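Local coordinates for D-isomer specific 2-hydroxyacid dehydrogenase family protein (Desulfovibrio vulgaris, PDB 5TX7), which probably catalyses the reversible oxidation of D-2-hydroxy acids, using a nicotinamide coenzyme, most likely NAD, at residues A[20-25]-A[300-305]; A[249-254]-A[276-281]. All coordinates share one frame; numbering follows the deposited sequence.

Contact 1: residues A[20-25]-A[300-305]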
# COMPACT_ATOMS: atom_id res chain seq x y z
N ALA A 20 -5.67 -21.40 21.99
CA ALA A 20 -6.74 -22.40 22.18
C ALA A 20 -6.64 -23.67 21.31
O ALA A 20 -6.86 -24.77 21.82
CB ALA A 20 -8.11 -21.75 22.03
N PRO A 21 -6.30 -23.53 20.01
CA PRO A 21 -6.17 -24.75 19.20
C PRO A 21 -5.10 -25.73 19.68
O PRO A 21 -5.28 -26.93 19.55
CB PRO A 21 -5.82 -24.21 17.80
CG PRO A 21 -6.38 -22.83 17.79
CD PRO A 21 -6.20 -22.32 19.19
N ILE A 22 -4.00 -25.21 20.24
CA ILE A 22 -2.95 -26.03 20.84
C ILE A 22 -3.38 -26.54 22.24
O ILE A 22 -3.12 -27.68 22.58
CB ILE A 22 -1.61 -25.26 21.00
CG1 ILE A 22 -1.19 -24.55 19.70
CG2 ILE A 22 -0.50 -26.19 21.47
CD1 ILE A 22 -0.77 -25.43 18.56
N GLU A 23 -4.03 -25.70 23.03
CA GLU A 23 -4.48 -26.07 24.38
C GLU A 23 -5.50 -27.21 24.42
O GLU A 23 -5.56 -27.92 25.41
CB GLU A 23 -5.04 -24.86 25.13
CG GLU A 23 -3.95 -23.86 25.50
CD GLU A 23 -4.47 -22.49 25.95
OE1 GLU A 23 -5.51 -21.99 25.41
OE2 GLU A 23 -3.76 -21.87 26.75
N GLU A 24 -6.27 -27.39 23.35
CA GLU A 24 -7.16 -28.56 23.20
C GLU A 24 -6.43 -29.91 23.17
O GLU A 24 -7.06 -30.93 23.44
CB GLU A 24 -8.00 -28.45 21.92
CG GLU A 24 -9.31 -27.69 22.05
CD GLU A 24 -9.80 -27.11 20.72
OE1 GLU A 24 -9.60 -27.78 19.66
OE2 GLU A 24 -10.38 -25.99 20.75
N LEU A 25 -5.14 -29.92 22.84
CA LEU A 25 -4.39 -31.15 22.52
C LEU A 25 -3.41 -31.60 23.60
O LEU A 25 -2.68 -32.57 23.41
CB LEU A 25 -3.60 -30.91 21.23
CG LEU A 25 -4.37 -30.39 20.02
CD1 LEU A 25 -3.41 -30.07 18.90
CD2 LEU A 25 -5.39 -31.40 19.57
N ASP A 300 -3.23 -22.46 13.69
CA ASP A 300 -4.10 -23.56 13.28
C ASP A 300 -3.34 -24.71 12.63
O ASP A 300 -3.59 -25.89 12.95
CB ASP A 300 -5.18 -23.09 12.32
CG ASP A 300 -6.32 -22.32 13.00
OD1 ASP A 300 -6.65 -22.60 14.18
OD2 ASP A 300 -6.90 -21.42 12.33
N SER A 301 -2.41 -24.38 11.72
CA SER A 301 -1.59 -25.38 11.04
C SER A 301 -0.67 -26.12 11.99
O SER A 301 -0.44 -27.30 11.83
CB SER A 301 -0.76 -24.76 9.91
OG SER A 301 -1.58 -24.25 8.87
N THR A 302 -0.13 -25.41 12.98
CA THR A 302 0.63 -26.02 14.06
C THR A 302 -0.24 -27.00 14.90
O THR A 302 0.23 -28.09 15.26
CB THR A 302 1.26 -24.95 14.96
OG1 THR A 302 2.12 -24.13 14.14
CG2 THR A 302 2.06 -25.55 16.10
N ALA A 303 -1.48 -26.62 15.19
CA ALA A 303 -2.41 -27.54 15.88
C ALA A 303 -2.69 -28.79 15.02
O ALA A 303 -2.74 -29.91 15.54
CB ALA A 303 -3.71 -26.85 16.24
N ALA A 304 -2.85 -28.58 13.71
CA ALA A 304 -3.05 -29.69 12.76
C ALA A 304 -1.89 -30.66 12.73
O ALA A 304 -2.10 -31.87 12.71
CB ALA A 304 -3.30 -29.16 11.36
N ASN A 305 -0.66 -30.11 12.70
CA ASN A 305 0.58 -30.90 12.77
C ASN A 305 0.64 -31.78 14.03
O ASN A 305 0.97 -32.95 13.97
CB ASN A 305 1.83 -29.98 12.78
CG ASN A 305 2.13 -29.33 11.42
OD1 ASN A 305 1.46 -29.59 10.42
ND2 ASN A 305 3.15 -28.49 11.38
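Apolar packing carries this contact, and A303 is its centre. Its methyl points out of the long helix at the short helix 20-23 and sits among three side chains. P21 turns its ring toward it, with P21 CB 3.7 Å from A303 CB. I22 reaches in beside it: CG1 lies anti to the carbonyl carbon (chi1 -50°), and the second torsion (chi2 -69°) folds CD1 across to 4.0 Å from A303 CB. L25 supplies the third carbon, L25 CD1 ending 4.2 Å from A303 CB. I22 CD1 also meets the methyl of T302, CD1 to CG2 3.8 Å, the two side chains crossing obliquely.

Residues 300-305 belong to helix 292-310, which in this family brings the chain back from the coenzyme domain to the substrate-binding domain. Helix 20-23 is the link between neighbouring parallel strands 3-6 and 27-30 of that second domain, so the last part of the chain packs here on one of the first. I22 completes the joint, touching L28 in strand 27-30 and both M299 and I306 of the long helix.

The polar groups at the interface lie against carbon, and no hydrogen bond crosses it. L25 CD1 rests on the backbone of the long helix, 3.4 Å from A303 O. At the exposed edge D300 brings its carboxylate obliquely up to the CB-CG side of the proline ring, OD1 being 3.6 Å from P21 CG. T302 presents its methyl to the short helix, whereas its OG1, anti to its own carbonyl carbon, hydrogen-bonds back to L298 O within the long helix.

Contact 2: residues A[249-254]-A[276-281]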
# COMPACT_ATOMS: atom_id res chain seq x y z
N GLU A 249 25.42 1.80 -3.15
CA GLU A 249 25.99 2.63 -4.22
C GLU A 249 24.96 2.94 -5.31
O GLU A 249 24.92 4.07 -5.81
CB GLU A 249 27.29 2.02 -4.78
CG GLU A 249 28.57 2.57 -4.12
CD GLU A 249 29.77 1.59 -4.04
OE1 GLU A 249 30.66 1.83 -3.19
OE2 GLU A 249 29.86 0.60 -4.82
N ALA A 250 24.11 1.98 -5.66
CA ALA A 250 23.03 2.20 -6.66
C ALA A 250 21.97 3.18 -6.19
O ALA A 250 21.42 3.94 -6.99
CB ALA A 250 22.37 0.89 -7.06
N LEU A 251 21.66 3.14 -4.90
CA LEU A 251 20.75 4.10 -4.31
C LEU A 251 21.36 5.49 -4.31
O LEU A 251 20.71 6.43 -4.76
CB LEU A 251 20.35 3.66 -2.89
CG LEU A 251 19.34 2.48 -2.86
CD1 LEU A 251 19.34 1.78 -1.50
CD2 LEU A 251 17.93 2.94 -3.22
N ASP A 252 22.61 5.62 -3.86
CA ASP A 252 23.28 6.93 -3.82
C ASP A 252 23.50 7.53 -5.22
O ASP A 252 23.38 8.75 -5.39
CB ASP A 252 24.60 6.89 -3.01
CG ASP A 252 24.36 6.73 -1.47
OD1 ASP A 252 23.48 7.42 -0.89
OD2 ASP A 252 25.07 5.92 -0.83
N SER A 253 23.76 6.69 -6.22
CA SER A 253 23.95 7.15 -7.62
C SER A 253 22.67 7.52 -8.35
O SER A 253 22.73 8.24 -9.34
CB SER A 253 24.70 6.10 -8.45
OG SER A 253 23.82 5.12 -8.98
N GLY A 254 21.52 7.01 -7.90
CA GLY A 254 20.24 7.25 -8.55
C GLY A 254 19.80 6.15 -9.50
O GLY A 254 18.73 6.25 -10.13
N LEU A 276 21.90 1.33 5.90
CA LEU A 276 21.37 2.30 6.88
C LEU A 276 21.81 3.75 6.63
O LEU A 276 21.22 4.67 7.20
CB LEU A 276 21.70 1.88 8.31
CG LEU A 276 20.86 0.73 8.82
CD1 LEU A 276 21.52 0.10 10.05
CD2 LEU A 276 19.44 1.18 9.17
N SER A 277 22.83 3.95 5.81
CA SER A 277 23.29 5.29 5.41
C SER A 277 22.82 5.69 4.01
O SER A 277 23.05 6.83 3.58
CB SER A 277 24.82 5.37 5.45
OG SER A 277 25.34 4.78 6.63
N ALA A 278 22.20 4.75 3.29
CA ALA A 278 21.83 4.97 1.88
C ALA A 278 20.54 5.77 1.78
O ALA A 278 19.60 5.54 2.56
CB ALA A 278 21.65 3.63 1.15
N LYS A 279 20.48 6.69 0.83
CA LYS A 279 19.23 7.43 0.58
C LYS A 279 18.15 6.55 -0.06
O LYS A 279 18.46 5.52 -0.64
CB LYS A 279 19.50 8.69 -0.24
CG LYS A 279 19.90 8.49 -1.70
CD LYS A 279 20.42 9.82 -2.25
CE LYS A 279 20.40 9.87 -3.77
NZ LYS A 279 21.09 11.11 -4.22
N ASN A 280 16.89 6.95 0.11
CA ASN A 280 15.71 6.27 -0.45
C ASN A 280 15.63 4.78 -0.14
O ASN A 280 15.15 3.98 -0.95
CB ASN A 280 15.65 6.47 -1.96
CG ASN A 280 15.59 7.93 -2.35
OD1 ASN A 280 14.81 8.70 -1.79
ND2 ASN A 280 16.41 8.33 -3.32
N CYS A 281 16.11 4.39 1.04
CA CYS A 281 16.08 2.99 1.46
C CYS A 281 15.09 2.87 2.61
O CYS A 281 15.20 3.57 3.62
CB CYS A 281 17.46 2.55 1.93
SG CYS A 281 17.60 0.75 2.10
O HOH W 1 18.02 7.00 -5.08
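L251 leaves its helix with CG anti to the carbonyl carbon (chi1 -75°) and an extended second torsion (chi2 161°), which together send both of its methyl branches into the curve of residues 278-281. K279 takes the crowded first rotamer, CG between the backbone N and the carbonyl carbon (chi1 70°), and from there runs fully extended along the end of the helix.

The buried part belongs to L251. Its CB comes to 3.5 Å from K279 O, so the leucine straddles a backbone carbonyl as much as it packs on side chains. Both branches flank K279 O; beyond it L251 CD1 lies 4.0 Å from A278 CB and equally close to C281 CB, while CD2 lies 3.7 Å from N280 O.

The exposed side is more polar. K279 NZ gives a weak hydrogen bond of 3.5 Å to D252 O, one of the carbonyls of the last helical turn. The D252 carboxylate crosses the lysine obliquely and packs against its aliphatic chain, OD1 meeting K279 CG at 3.8 Å; its separation from NZ is too long for a salt bridge, although the opposite charges may still attract. A water joins the neighbouring carbonyl to the turn: it donates to L251 O at 2.8 Å and accepts from N280 ND2 at 2.7 Å. The helix itself ends in a Schellman motif, G254 taking the positive phi and its N bonding back to L251 O and, weakly, to A250 O.

Helix 244-253 connects parallel strands 231-235 and 256-261 in the Rossmann-type coenzyme domain, and residues 278-280 lead into 281-283, an outermost strand of that sheet. L251 also packs on L256 and A259 of strand 256-261, N280 pairs through its backbone with A259, and L276 touches I125 of the second subunit.

Overall arrangement
Contacts 1 and 2 belong to different domains, on opposite sides of the chain's centre, with their centres 45 Å apart and no touch between them. They share no helix or strand. Both are partly buried, yet A303 in contact 1 sits among three apolar side chains, whereas L251 in contact 2 packs largely on backbone carbonyls. Contact 1 joins two helices by carbon packing without a hydrogen bond, linking parts of the chain 275 residues apart. Contact 2 sets a helix end against a loop close by in sequence, and adds a weak lysine bond and a bridging water at its exposed side. Only contact 2 has a residue that touches the second subunit.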